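Local coordinates for protein dihydroorotase (Saccharomyces cerevisiae S288C, PDB 6L0A) that catalyses the interconversion of N-carbamoyl-L-aspartate and dihydroorotate, the third step of de novo pyrimidine synthesis, using two zinc ions per subunit, at residues V17-M22 and P42-P47; E24-K29 and G276-S281; D52-Y57 and M72-S77; A102-N107 and E139-H144. One frame throughout, in Å; residues are numbered along the deposited sequence.

In the fold
From the N terminus, contact 1 is opened by the loop leaving strand 11-15 and closed by the loop after strand 37-40, with helix 20-32 and that strand in between. Contact 2 starts on the same helix and crosses contact 1, closing only at 276-281, so it spans most of the barrel. Contacts 3 and 4 fall one after the other within that span: the first sets helix 51-64 on the chain after strand 69-71, the second joins the loops 102-107 and 139-144. V17 packs on T27 between contacts 1 and 2. N107 of contact 4 meets both N43 of contact 1 and Y75 of contact 3, and contacts 1 and 4 share the bound malate.

Contact 1: residues V17-M22 and P42-P47; sequences VREGAM and PNLQPP. With LMR ((2S)-2-hydroxybutanedioic acid), chain M.
R18 and N43 converge on one carboxylate of the bound malate, while one residue further along each segment E19 lies across L44 at about a right angle. The guanidinium meets the malate with its edge, the carboxylate carbon C4 lying in its plane: R18 NH1 reaches O4B at 2.7 Å (158° at the hydrogen) and NH2 reaches O4A at 2.9 Å (169°). The arginine chain bends at chi2 (-65°) and is extended beyond, which lets the guanidinium reach the malate although CB points away from the 42-47 loop. N43 ND2 gives O4B a second donor at 2.9 Å, and T106 O also accepts from this amide. Between the two residues, water 1 accepts from R18 NH1 and donates to N43 O, both at 2.9 Å. At the outer end, the carboxylate of E19 sits over a methyl of L44, CD to CD1 3.6 Å, and water 2 links E19 OE1 (2.6 Å) to Q45 N. Replacing R18 by an alanine would probably leave the O4A/O4B carboxylate without its paired charge and water 1 without its NH1 donor. R18 NE also bonds to P261 O. This is the malate-filled pocket at the mouth of a metallo-dependent hydrolase barrel: R18 follows the zinc-binding H14 and H16 in the His-X-His-X-Arg pattern of dihydroorotases, and N43 faces it from the next strand-to-helix loop.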
loop_
_atom_site.group_PDB
_atom_site.type_symbol
_atom_site.label_atom_id
_atom_site.label_comp_id
_atom_site.label_asym_id
_atom_site.label_seq_id
_atom_site.Cartn_x
_atom_site.Cartn_y
_atom_site.Cartn_z
ATOM N N VAL C 17 1.369 7.696 -23.377
ATOM C CA VAL C 17 2.651 8.141 -23.918
ATOM C C VAL C 17 2.975 9.584 -23.567
ATOM O O VAL C 17 4.019 10.088 -23.992
ATOM C CB VAL C 17 2.748 7.942 -25.449
ATOM C CG1 VAL C 17 2.767 6.453 -25.810
ATOM C CG2 VAL C 17 1.624 8.682 -26.155
ATOM N N ARG C 18 2.121 10.267 -22.805
ATOM C CA ARG C 18 2.442 11.596 -22.253
ATOM C C ARG C 18 2.698 12.582 -23.405
ATOM O O ARG C 18 2.108 12.465 -24.490
ATOM C CB ARG C 18 3.601 11.496 -21.258
ATOM C CG ARG C 18 3.532 10.333 -20.274
ATOM C CD ARG C 18 2.345 10.462 -19.339
ATOM N NE ARG C 18 2.495 9.545 -18.209
ATOM C CZ ARG C 18 1.490 9.127 -17.447
ATOM N NH1 ARG C 18 0.245 9.544 -17.683
ATOM N NH2 ARG C 18 1.735 8.282 -16.452
ATOM N N GLU C 19 3.567 13.574 -23.165
ATOM C CA GLU C 19 3.888 14.612 -24.142
ATOM C C GLU C 19 5.383 14.923 -24.067
ATOM O O GLU C 19 6.123 14.333 -23.273
ATOM C CB GLU C 19 3.041 15.868 -23.906
ATOM C CG GLU C 19 1.571 15.723 -24.307
ATOM C CD GLU C 19 0.849 17.060 -24.416
ATOM O OE1 GLU C 19 0.323 17.551 -23.387
ATOM O OE2 GLU C 19 0.807 17.621 -25.535
ATOM N N GLY C 20 5.837 15.841 -24.925
ATOM C CA GLY C 20 7.211 16.332 -24.842
ATOM C C GLY C 20 8.267 15.242 -24.884
ATOM O O GLY C 20 8.155 14.253 -25.617
ATOM N N ALA C 21 9.316 15.426 -24.078
ATOM C CA ALA C 21 10.447 14.500 -24.101
ATOM C C ALA C 21 10.043 13.102 -23.659
ATOM O O ALA C 21 10.552 12.107 -24.189
ATOM C CB ALA C 21 11.582 15.020 -23.213
ATOM N N MET C 22 9.151 12.997 -22.668
ATOM C CA MET C 22 8.703 11.677 -22.245
ATOM C C MET C 22 8.054 10.939 -23.408
ATOM O O MET C 22 8.305 9.747 -23.613
ATOM C CB MET C 22 7.732 11.800 -21.068
ATOM C CG MET C 22 7.205 10.457 -20.570
ATOM S SD MET C 22 8.515 9.437 -19.882
ATOM C CE MET C 22 8.555 10.043 -18.174
ATOM N N PRO C 42 -6.199 9.805 -22.799
ATOM C CA PRO C 42 -6.255 11.257 -23.023
ATOM C C PRO C 42 -5.998 12.142 -21.805
ATOM O O PRO C 42 -6.318 13.337 -21.836
ATOM C CB PRO C 42 -7.694 11.443 -23.508
ATOM C CG PRO C 42 -8.456 10.503 -22.627
ATOM C CD PRO C 42 -7.528 9.282 -22.430
ATOM N N ASN C 43 -5.470 11.594 -20.716
ATOM C CA ASN C 43 -5.350 12.364 -19.477
ATOM C C ASN C 43 -4.056 13.188 -19.491
ATOM O O ASN C 43 -3.183 13.086 -18.631
ATOM C CB ASN C 43 -5.441 11.441 -18.263
ATOM C CG ASN C 43 -4.330 10.419 -18.216
ATOM O OD1 ASN C 43 -3.766 10.045 -19.252
ATOM N ND2 ASN C 43 -3.997 9.955 -17.002
ATOM N N LEU C 44 -3.958 14.034 -20.519
ATOM C CA LEU C 44 -2.913 15.040 -20.594
ATOM C C LEU C 44 -3.280 16.247 -19.727
ATOM O O LEU C 44 -4.355 16.314 -19.111
ATOM C CB LEU C 44 -2.696 15.467 -22.044
ATOM C CG LEU C 44 -2.472 14.359 -23.084
ATOM C CD1 LEU C 44 -2.100 14.940 -24.447
ATOM C CD2 LEU C 44 -1.401 13.418 -22.620
ATOM N N GLN C 45 -2.360 17.213 -19.686
ATOM C CA GLN C 45 -2.582 18.523 -19.083
ATOM C C GLN C 45 -2.481 19.575 -20.180
ATOM O O GLN C 45 -1.377 19.821 -20.690
ATOM C CB GLN C 45 -1.557 18.810 -17.985
ATOM C CG GLN C 45 -1.663 17.927 -16.747
ATOM C CD GLN C 45 -0.781 18.436 -15.613
ATOM O OE1 GLN C 45 -0.303 19.574 -15.645
ATOM N NE2 GLN C 45 -0.562 17.597 -14.610
ATOM N N PRO C 46 -3.588 20.186 -20.614
ATOM C CA PRO C 46 -4.962 19.877 -20.232
ATOM C C PRO C 46 -5.416 18.584 -20.886
ATOM O O PRO C 46 -4.747 18.134 -21.820
ATOM C CB PRO C 46 -5.764 21.072 -20.779
ATOM C CG PRO C 46 -4.757 22.048 -21.257
ATOM C CD PRO C 46 -3.546 21.277 -21.602
ATOM N N PRO C 47 -6.519 18.011 -20.402
ATOM C CA PRO C 47 -7.030 16.771 -21.000
ATOM C C PRO C 47 -7.437 16.994 -22.444
ATOM O O PRO C 47 -7.811 18.100 -22.844
ATOM C CB PRO C 47 -8.252 16.430 -20.137
ATOM C CG PRO C 47 -8.612 17.728 -19.441
ATOM C CD PRO C 47 -7.311 18.438 -19.239
HETATM C C1 LMR M . -4.130 5.271 -14.344
HETATM O O1A LMR M . -4.443 4.556 -15.334
HETATM O O1B LMR M . -4.876 5.204 -13.346
HETATM C C2 LMR M . -2.899 6.207 -14.329
HETATM O O2 LMR M . -1.908 5.906 -13.366
HETATM C C3 LMR M . -2.123 6.062 -15.596
HETATM C C4 LMR M . -1.408 7.393 -15.616
HETATM O O4A LMR M . -0.501 7.700 -14.767
HETATM O O4B LMR M . -1.805 8.147 -16.514
HETATM O O HOH W 1 -0.770 11.667 -19.335
HETATM O O HOH W 2 0.257 16.674 -20.918
HETATM O O HOH W 3 -0.005 20.724 -22.731
#

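Contact 2: residues E24-K29 and G276-S281; sequences ELVTPK and GVYSQS
K29 of helix 20-32 lies across Y278 in a buried, largely apolar packing contact, where the first helix of the barrel meets the loop that leaves strand 253-255. The lysine and tyrosine side chains cross at about a right angle, and the lysine touches with its chain rather than its charge: K29 CB and CG both lie 3.4 Å from Y278 OH. Further out, K29 CD passes S281 OG at 3.6 Å. Those two hydroxyls are bonded to each other, Y278 OH to S281 OG 2.7 Å, with S281 OG in the plane of the ring at its edge; the lysine methylenes thus pack against a pair whose polar needs are met at least in part. V26 comes at the ring tip to tip, and both its methyls, CG1 and CG2, are 4.0 Å from Y278 CE1. Past CE the chain of K29 turns back on its own helix, chi4 of K29 (-67°) swinging NZ to L25 O at 2.8 Å. The helix is kinked here, with K29 N bonded to V26 O, and the ammonium meets L25 O instead. An alanine in place of K29 would probably open a gap beside the Y278-S281 hydroxyl pair and leave L25 O without its ammonium partner. Q280 rests its CG on the K29 carbonyl, CG to O 3.9 Å, and sends NE2 to D12. Around the contact, I346 of strand 345-346 packs on L25, V26 and Y278, while T27 meets helix 51-64 through L61 and L64.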
loop_
_atom_site.group_PDB
_atom_site.type_symbol
_atom_site.label_atom_id
_atom_site.label_comp_id
_atom_site.label_asym_id
_atom_site.label_seq_id
_atom_site.Cartn_x
_atom_site.Cartn_y
_atom_site.Cartn_z
ATOM N N GLU C 24 8.637 11.388 -26.619
ATOM C CA GLU C 24 9.675 10.982 -27.561
ATOM C C GLU C 24 10.391 9.724 -27.096
ATOM O O GLU C 24 10.788 8.891 -27.919
ATOM C CB GLU C 24 10.669 12.128 -27.752
ATOM C CG GLU C 24 10.006 13.398 -28.260
ATOM C CD GLU C 24 11.006 14.477 -28.615
ATOM O OE1 GLU C 24 12.224 14.248 -28.433
ATOM O OE2 GLU C 24 10.569 15.554 -29.077
ATOM N N LEU C 25 10.554 9.561 -25.781
ATOM C CA LEU C 25 11.190 8.358 -25.266
ATOM C C LEU C 25 10.288 7.144 -25.436
ATOM O O LEU C 25 10.730 6.090 -25.896
ATOM C CB LEU C 25 11.558 8.563 -23.792
ATOM C CG LEU C 25 12.117 7.403 -22.966
ATOM C CD1 LEU C 25 13.318 6.743 -23.630
ATOM C CD2 LEU C 25 12.489 7.915 -21.582
ATOM N N VAL C 26 9.011 7.286 -25.095
ATOM C CA VAL C 26 8.166 6.122 -24.855
ATOM C C VAL C 26 7.428 5.651 -26.102
ATOM O O VAL C 26 7.202 4.453 -26.259
ATOM C CB VAL C 26 7.188 6.449 -23.715
ATOM C CG1 VAL C 26 6.070 5.420 -23.640
ATOM C CG2 VAL C 26 7.961 6.512 -22.401
ATOM N N THR C 27 7.039 6.563 -26.983
ATOM C CA THR C 27 6.238 6.166 -28.138
ATOM C C THR C 27 6.931 5.135 -29.019
ATOM O O THR C 27 6.256 4.180 -29.443
ATOM C CB THR C 27 5.835 7.409 -28.944
ATOM O OG1 THR C 27 5.089 8.295 -28.106
ATOM C CG2 THR C 27 4.962 7.011 -30.147
ATOM N N PRO C 28 8.237 5.222 -29.298
ATOM C CA PRO C 28 8.894 4.122 -30.026
ATOM C C PRO C 28 8.878 2.801 -29.277
ATOM O O PRO C 28 8.975 1.746 -29.917
ATOM C CB PRO C 28 10.329 4.635 -30.230
ATOM C CG PRO C 28 10.237 6.120 -30.115
ATOM C CD PRO C 28 9.160 6.348 -29.066
ATOM N N LYS C 29 8.763 2.818 -27.942
ATOM C CA LYS C 29 8.767 1.576 -27.179
ATOM C C LYS C 29 7.494 0.760 -27.353
ATOM O O LYS C 29 7.478 -0.416 -26.969
ATOM C CB LYS C 29 8.983 1.870 -25.687
ATOM C CG LYS C 29 10.159 2.796 -25.407
ATOM C CD LYS C 29 11.467 2.083 -25.741
ATOM C CE LYS C 29 12.669 2.873 -25.244
ATOM N NZ LYS C 29 12.809 4.146 -25.998
ATOM N N GLY C 276 1.210 4.532 -11.214
ATOM C CA GLY C 276 1.456 3.999 -12.541
ATOM C C GLY C 276 2.671 3.108 -12.653
ATOM O O GLY C 276 3.726 3.379 -12.059
ATOM N N VAL C 277 2.528 2.039 -13.433
ATOM C CA VAL C 277 3.598 1.092 -13.712
ATOM C C VAL C 277 3.955 1.235 -15.184
ATOM O O VAL C 277 3.060 1.341 -16.030
ATOM C CB VAL C 277 3.159 -0.348 -13.385
ATOM C CG1 VAL C 277 4.184 -1.376 -13.914
ATOM C CG2 VAL C 277 2.931 -0.513 -11.858
ATOM N N TYR C 278 5.257 1.246 -15.489
ATOM C CA TYR C 278 5.733 1.372 -16.867
ATOM C C TYR C 278 6.054 -0.010 -17.426
ATOM O O TYR C 278 7.067 -0.618 -17.060
ATOM C CB TYR C 278 6.960 2.275 -16.967
ATOM C CG TYR C 278 7.489 2.272 -18.382
ATOM C CD1 TYR C 278 6.833 2.975 -19.379
ATOM C CD2 TYR C 278 8.603 1.514 -18.732
ATOM C CE1 TYR C 278 7.291 2.958 -20.704
ATOM C CE2 TYR C 278 9.070 1.484 -20.060
ATOM C CZ TYR C 278 8.401 2.203 -21.034
ATOM O OH TYR C 278 8.858 2.180 -22.347
ATOM N N SER C 279 5.226 -0.481 -18.357
ATOM C CA SER C 279 5.389 -1.810 -18.919
ATOM C C SER C 279 5.601 -1.813 -20.430
ATOM O O SER C 279 5.738 -2.896 -21.010
ATOM C CB SER C 279 4.176 -2.688 -18.573
ATOM O OG SER C 279 2.975 -2.093 -19.039
ATOM N N GLN C 280 5.645 -0.649 -21.084
ATOM C CA GLN C 280 5.600 -0.632 -22.552
ATOM C C GLN C 280 6.790 -1.358 -23.166
ATOM O O GLN C 280 6.626 -2.115 -24.132
ATOM C CB GLN C 280 5.545 0.796 -23.072
ATOM C CG GLN C 280 4.863 0.906 -24.426
ATOM C CD GLN C 280 3.364 0.719 -24.306
ATOM O OE1 GLN C 280 2.675 1.568 -23.744
ATOM N NE2 GLN C 280 2.853 -0.412 -24.796
ATOM N N SER C 281 7.994 -1.142 -22.622
ATOM C CA SER C 281 9.221 -1.638 -23.256
ATOM C C SER C 281 9.269 -3.157 -23.384
ATOM O O SER C 281 10.021 -3.675 -24.223
ATOM C CB SER C 281 10.452 -1.157 -22.478
ATOM O OG SER C 281 10.722 0.222 -22.706
#

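Contact 3: residues D52-Y57 and M72-S77; sequences DRVIEY and MSFYLS
V54 and M72 bury the most surface here, sliding past each other in opposite directions, with F74 as the third main partner. V54 comes from helix 51-64 and divides its two methyls between two neighbours. CG2 lies 3.7 Å from M72 CB and also approaches the S73 carbonyl, 3.9 Å to S73 O. CG1, set between the backbone N and the carbonyl carbon (chi1 77°), touches F74 CE1 at 3.9 Å, the valine and phenylalanine side chains crossing at about a right angle. M72 is bent at chi2 and chi3, which folds its methyl back to the helix: M72 CE meets Y57 CD2 at 3.5 Å and stands 4.1 Å from V54 O. One turn of helix is therefore gripped at two points, by CB and CE of a single methionine. F74 is backed by L84 and A88 of helix 82-90, and M72 also rests on I40 of strand 37-40, which makes this part of the helix-to-strand layering of the barrel. No hydrogen bond crosses between the segments. The polar groups look elsewhere, Y57 OH to R18 O and S73 OG to I40 O, so the two segments are held to each other mainly by apolar packing.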
loop_
_atom_site.group_PDB
_atom_site.type_symbol
_atom_site.label_atom_id
_atom_site.label_comp_id
_atom_site.label_asym_id
_atom_site.label_seq_id
_atom_site.Cartn_x
_atom_site.Cartn_y
_atom_site.Cartn_z
ATOM N N ASP C 52 -9.127 19.610 -32.564
ATOM C CA ASP C 52 -7.813 19.956 -33.094
ATOM C C ASP C 52 -6.696 19.349 -32.250
ATOM O O ASP C 52 -5.674 18.912 -32.791
ATOM C CB ASP C 52 -7.670 21.476 -33.191
ATOM C CG ASP C 52 -8.555 22.072 -34.281
ATOM O OD1 ASP C 52 -8.918 21.337 -35.226
ATOM O OD2 ASP C 52 -8.893 23.273 -34.192
ATOM N N ARG C 53 -6.889 19.284 -30.927
ATOM C CA ARG C 53 -5.872 18.720 -30.042
ATOM C C ARG C 53 -5.654 17.231 -30.313
ATOM O O ARG C 53 -4.509 16.768 -30.360
ATOM C CB ARG C 53 -6.284 18.948 -28.589
ATOM C CG ARG C 53 -5.253 18.589 -27.531
ATOM C CD ARG C 53 -5.406 19.541 -26.335
ATOM N NE ARG C 53 -4.783 19.060 -25.097
ATOM C CZ ARG C 53 -3.471 18.939 -24.948
ATOM N NH1 ARG C 53 -2.661 19.253 -25.953
ATOM N NH2 ARG C 53 -2.964 18.503 -23.808
ATOM N N VAL C 54 -6.734 16.466 -30.493
ATOM C CA VAL C 54 -6.571 15.032 -30.704
ATOM C C VAL C 54 -5.993 14.748 -32.081
ATOM O O VAL C 54 -5.253 13.772 -32.255
ATOM C CB VAL C 54 -7.903 14.290 -30.482
ATOM C CG1 VAL C 54 -8.846 14.466 -31.665
ATOM C CG2 VAL C 54 -7.643 12.794 -30.210
ATOM N N ILE C 55 -6.307 15.583 -33.078
ATOM C CA ILE C 55 -5.728 15.401 -34.405
ATOM C C ILE C 55 -4.233 15.690 -34.375
ATOM O O ILE C 55 -3.426 14.907 -34.887
ATOM C CB ILE C 55 -6.454 16.284 -35.436
ATOM C CG1 ILE C 55 -7.846 15.730 -35.725
ATOM C CG2 ILE C 55 -5.636 16.364 -36.742
ATOM C CD1 ILE C 55 -8.726 16.686 -36.509
ATOM N N GLU C 56 -3.837 16.815 -33.766
ATOM C CA GLU C 56 -2.419 17.152 -33.719
ATOM C C GLU C 56 -1.640 16.181 -32.836
ATOM O O GLU C 56 -0.484 15.870 -33.138
ATOM C CB GLU C 56 -2.228 18.597 -33.247
ATOM C CG GLU C 56 -2.689 19.640 -34.268
ATOM C CD GLU C 56 -1.917 19.567 -35.593
ATOM O OE1 GLU C 56 -2.549 19.301 -36.644
ATOM O OE2 GLU C 56 -0.685 19.781 -35.582
ATOM N N TYR C 57 -2.255 15.678 -31.758
ATOM C CA TYR C 57 -1.595 14.662 -30.937
ATOM C C TYR C 57 -1.290 13.418 -31.763
ATOM O O TYR C 57 -0.158 12.919 -31.756
ATOM C CB TYR C 57 -2.471 14.303 -29.731
ATOM C CG TYR C 57 -1.793 13.535 -28.603
ATOM C CD1 TYR C 57 -0.468 13.778 -28.240
ATOM C CD2 TYR C 57 -2.507 12.606 -27.864
ATOM C CE1 TYR C 57 0.124 13.086 -27.177
ATOM C CE2 TYR C 57 -1.938 11.920 -26.814
ATOM C CZ TYR C 57 -0.626 12.154 -26.472
ATOM O OH TYR C 57 -0.089 11.456 -25.422
ATOM N N MET C 72 -7.358 6.776 -30.976
ATOM C CA MET C 72 -7.325 7.947 -30.110
ATOM C C MET C 72 -8.608 8.055 -29.294
ATOM O O MET C 72 -9.631 7.453 -29.632
ATOM C CB MET C 72 -7.124 9.219 -30.932
ATOM C CG MET C 72 -5.924 9.162 -31.892
ATOM S SD MET C 72 -4.321 8.923 -31.072
ATOM C CE MET C 72 -4.169 10.436 -30.119
ATOM N N SER C 73 -8.553 8.849 -28.222
ATOM C CA SER C 73 -9.710 9.017 -27.356
ATOM C C SER C 73 -9.843 10.463 -26.888
ATOM O O SER C 73 -8.886 11.244 -26.877
ATOM C CB SER C 73 -9.630 8.115 -26.110
ATOM O OG SER C 73 -8.461 8.434 -25.363
ATOM N N PHE C 74 -11.070 10.799 -26.500
ATOM C CA PHE C 74 -11.366 11.984 -25.715
ATOM C C PHE C 74 -11.425 11.631 -24.228
ATOM O O PHE C 74 -11.735 10.502 -23.840
ATOM C CB PHE C 74 -12.718 12.596 -26.118
ATOM C CG PHE C 74 -12.670 13.480 -27.344
ATOM C CD1 PHE C 74 -11.501 14.132 -27.720
ATOM C CD2 PHE C 74 -13.820 13.686 -28.088
ATOM C CE1 PHE C 74 -11.481 14.968 -28.841
ATOM C CE2 PHE C 74 -13.814 14.503 -29.210
ATOM C CZ PHE C 74 -12.647 15.149 -29.588
ATOM N N TYR C 75 -11.160 12.634 -23.403
ATOM C CA TYR C 75 -11.322 12.563 -21.955
ATOM C C TYR C 75 -12.736 13.009 -21.600
ATOM O O TYR C 75 -13.199 14.045 -22.086
ATOM C CB TYR C 75 -10.268 13.482 -21.347
ATOM C CG TYR C 75 -10.108 13.614 -19.857
ATOM C CD1 TYR C 75 -11.012 14.350 -19.094
ATOM C CD2 TYR C 75 -8.983 13.092 -19.227
ATOM C CE1 TYR C 75 -10.810 14.520 -17.726
ATOM C CE2 TYR C 75 -8.773 13.260 -17.869
ATOM C CZ TYR C 75 -9.690 13.966 -17.126
ATOM O OH TYR C 75 -9.470 14.135 -15.778
ATOM N N LEU C 76 -13.435 12.232 -20.773
ATOM C CA LEU C 76 -14.823 12.578 -20.446
ATOM C C LEU C 76 -14.825 13.769 -19.491
ATOM O O LEU C 76 -14.552 13.630 -18.296
ATOM C CB LEU C 76 -15.560 11.380 -19.851
ATOM C CG LEU C 76 -17.085 11.566 -19.664
ATOM C CD1 LEU C 76 -17.755 11.743 -21.004
ATOM C CD2 LEU C 76 -17.721 10.387 -18.934
ATOM N N SER C 77 -15.140 14.954 -20.005
ATOM C CA SER C 77 -15.010 16.163 -19.199
ATOM C C SER C 77 -16.269 17.011 -19.288
ATOM O O SER C 77 -17.128 16.807 -20.148
ATOM C CB SER C 77 -13.791 17.005 -19.609
ATOM O OG SER C 77 -14.111 17.958 -20.602
#

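Contact 4: residues A102-N107 and E139-H144. With LMR ((2S)-2-hydroxybutanedioic acid), chain M.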
loop_
_atom_site.group_PDB
_atom_site.type_symbol
_atom_site.label_atom_id
_atom_site.label_comp_id
_atom_site.label_asym_id
_atom_site.label_seq_id
_atom_site.Cartn_x
_atom_site.Cartn_y
_atom_site.Cartn_z
ATOM N N ALA C 102 -13.078 11.638 -10.689
ATOM C CA ALA C 102 -12.302 12.774 -10.201
ATOM C C ALA C 102 -11.450 12.409 -8.991
ATOM O O ALA C 102 -11.965 11.941 -7.968
ATOM C CB ALA C 102 -13.245 13.929 -9.852
ATOM N N GLY C 103 -10.143 12.632 -9.121
ATOM C CA GLY C 103 -9.217 12.521 -8.019
ATOM C C GLY C 103 -8.632 11.144 -7.802
ATOM O O GLY C 103 -7.717 11.001 -6.975
ATOM N N VAL C 104 -9.120 10.126 -8.509
ATOM C CA VAL C 104 -8.687 8.768 -8.201
ATOM C C VAL C 104 -7.290 8.460 -8.744
ATOM O O VAL C 104 -6.592 7.606 -8.173
ATOM C CB VAL C 104 -9.745 7.769 -8.700
ATOM C CG1 VAL C 104 -9.237 6.331 -8.639
ATOM C CG2 VAL C 104 -11.010 7.908 -7.858
ATOM N N THR C 105 -6.820 9.165 -9.774
ATOM C CA THR C 105 -5.547 8.772 -10.369
ATOM C C THR C 105 -4.913 9.962 -11.092
ATOM O O THR C 105 -5.337 11.111 -10.937
ATOM C CB THR C 105 -5.753 7.561 -11.287
ATOM O OG1 THR C 105 -4.480 7.049 -11.688
ATOM C CG2 THR C 105 -6.574 7.929 -12.513
ATOM N N THR C 106 -3.871 9.674 -11.869
ATOM C CA THR C 106 -3.085 10.711 -12.533
ATOM C C THR C 106 -3.943 11.589 -13.434
ATOM O O THR C 106 -4.680 11.094 -14.289
ATOM C CB THR C 106 -1.979 10.067 -13.365
ATOM O OG1 THR C 106 -1.217 9.181 -12.536
ATOM C CG2 THR C 106 -1.076 11.132 -13.984
ATOM N N ASN C 107 -3.798 12.907 -13.273
ATOM C CA ASN C 107 -4.479 13.884 -14.128
ATOM C C ASN C 107 -5.971 13.591 -14.239
ATOM O O ASN C 107 -6.558 13.643 -15.323
ATOM C CB ASN C 107 -3.831 13.939 -15.512
ATOM C CG ASN C 107 -2.437 14.520 -15.465
ATOM O OD1 ASN C 107 -2.049 15.128 -14.463
ATOM N ND2 ASN C 107 -1.668 14.336 -16.548
ATOM N N GLU C 139 -13.561 2.983 -10.611
ATOM C CA GLU C 139 -13.357 3.103 -9.172
ATOM C C GLU C 139 -14.196 4.255 -8.646
ATOM O O GLU C 139 -14.194 5.335 -9.240
ATOM C CB GLU C 139 -11.886 3.371 -8.833
ATOM C CG GLU C 139 -10.950 2.185 -9.011
ATOM C CD GLU C 139 -9.610 2.434 -8.357
ATOM O OE1 GLU C 139 -8.727 3.036 -8.994
ATOM O OE2 GLU C 139 -9.445 2.026 -7.193
ATOM N N LYS C 140 -14.886 4.036 -7.529
ATOM C CA LYS C 140 -15.539 5.152 -6.869
ATOM C C LYS C 140 -14.522 5.918 -6.016
ATOM O O LYS C 140 -13.656 5.303 -5.389
ATOM C CB LYS C 140 -16.686 4.658 -5.993
ATOM C CG LYS C 140 -17.927 4.222 -6.758
ATOM C CD LYS C 140 -19.196 4.652 -6.011
ATOM C CE LYS C 140 -20.444 4.169 -6.723
ATOM N NZ LYS C 140 -20.356 4.501 -8.161
ATOM N N PRO C 141 -14.583 7.254 -6.008
ATOM C CA PRO C 141 -13.735 8.035 -5.099
ATOM C C PRO C 141 -13.941 7.632 -3.648
ATOM O O PRO C 141 -15.022 7.197 -3.234
ATOM C CB PRO C 141 -14.181 9.484 -5.351
ATOM C CG PRO C 141 -14.706 9.468 -6.757
ATOM C CD PRO C 141 -15.376 8.118 -6.904
ATOM N N SER C 142 -12.871 7.748 -2.874
ATOM C CA SER C 142 -12.913 7.294 -1.494
ATOM C C SER C 142 -13.854 8.177 -0.683
ATOM O O SER C 142 -13.931 9.396 -0.900
ATOM C CB SER C 142 -11.514 7.300 -0.899
ATOM O OG SER C 142 -10.721 6.268 -1.470
ATOM N N VAL C 143 -14.604 7.557 0.223
ATOM C CA VAL C 143 -15.478 8.291 1.133
ATOM C C VAL C 143 -15.417 7.615 2.493
ATOM O O VAL C 143 -15.573 6.394 2.594
ATOM C CB VAL C 143 -16.934 8.387 0.623
ATOM C CG1 VAL C 143 -17.413 7.056 0.144
ATOM C CG2 VAL C 143 -17.856 8.915 1.727
ATOM N N HIS C 144 -15.173 8.401 3.532
ATOM C CA HIS C 144 -15.038 7.858 4.871
ATOM C C HIS C 144 -15.973 8.518 5.874
ATOM O O HIS C 144 -16.031 8.078 7.029
ATOM C CB HIS C 144 -13.580 7.980 5.331
ATOM C CG HIS C 144 -12.610 7.331 4.389
ATOM N ND1 HIS C 144 -12.655 5.984 4.088
ATOM C CD2 HIS C 144 -11.607 7.849 3.640
ATOM C CE1 HIS C 144 -11.705 5.699 3.214
ATOM N NE2 HIS C 144 -11.055 6.812 2.927
HETATM C C1 LMR M . -4.130 5.271 -14.344
HETATM O O1A LMR M . -4.443 4.556 -15.334
HETATM O O1B LMR M . -4.876 5.204 -13.346
HETATM C C2 LMR M . -2.899 6.207 -14.329
HETATM O O2 LMR M . -1.908 5.906 -13.366
HETATM C C3 LMR M . -2.123 6.062 -15.596
HETATM C C4 LMR M . -1.408 7.393 -15.616
HETATM O O4A LMR M . -0.501 7.700 -14.767
HETATM O O4B LMR M . -1.805 8.147 -16.514
#
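V104 joins two of the loops at the mouth of the metallo-dependent hydrolase barrel, holding a methyl against E139 and another against P141. CG1, anti to the backbone N (chi1 170°), lies 3.4 Å from E139 OE1, a carbon-to-oxygen packing contact. CG2 goes to the proline, 3.9 Å from P141 CA and 4.2 Å from its CG. The next two residues reach the ligand: T105 OG1 donates to malate O1B at a short 2.5 Å and T106 OG1 to O4A at 2.8 Å, so the adjacent threonines bind the two carboxylates at opposite ends of the molecule. T105 manages this with OG1 anti to its backbone N (chi1 -171°). One shell out, further bonds probably hold the two loops in place. K230, another pocket residue, donates through NZ to V104 O, and E139 OE1 accepts from NE2 of the zinc-binding H137, so the oxygen that V104 packs on is already engaged and probably steadies that imidazole. On the outer side P141 CG sits 3.9 Å from A102 O. Beyond it the 139-144 loop runs to the second subunit, where one oxygen, OD2 of that subunit's D219, is hydrogen-bonded to both S142 OG and H144 NE2.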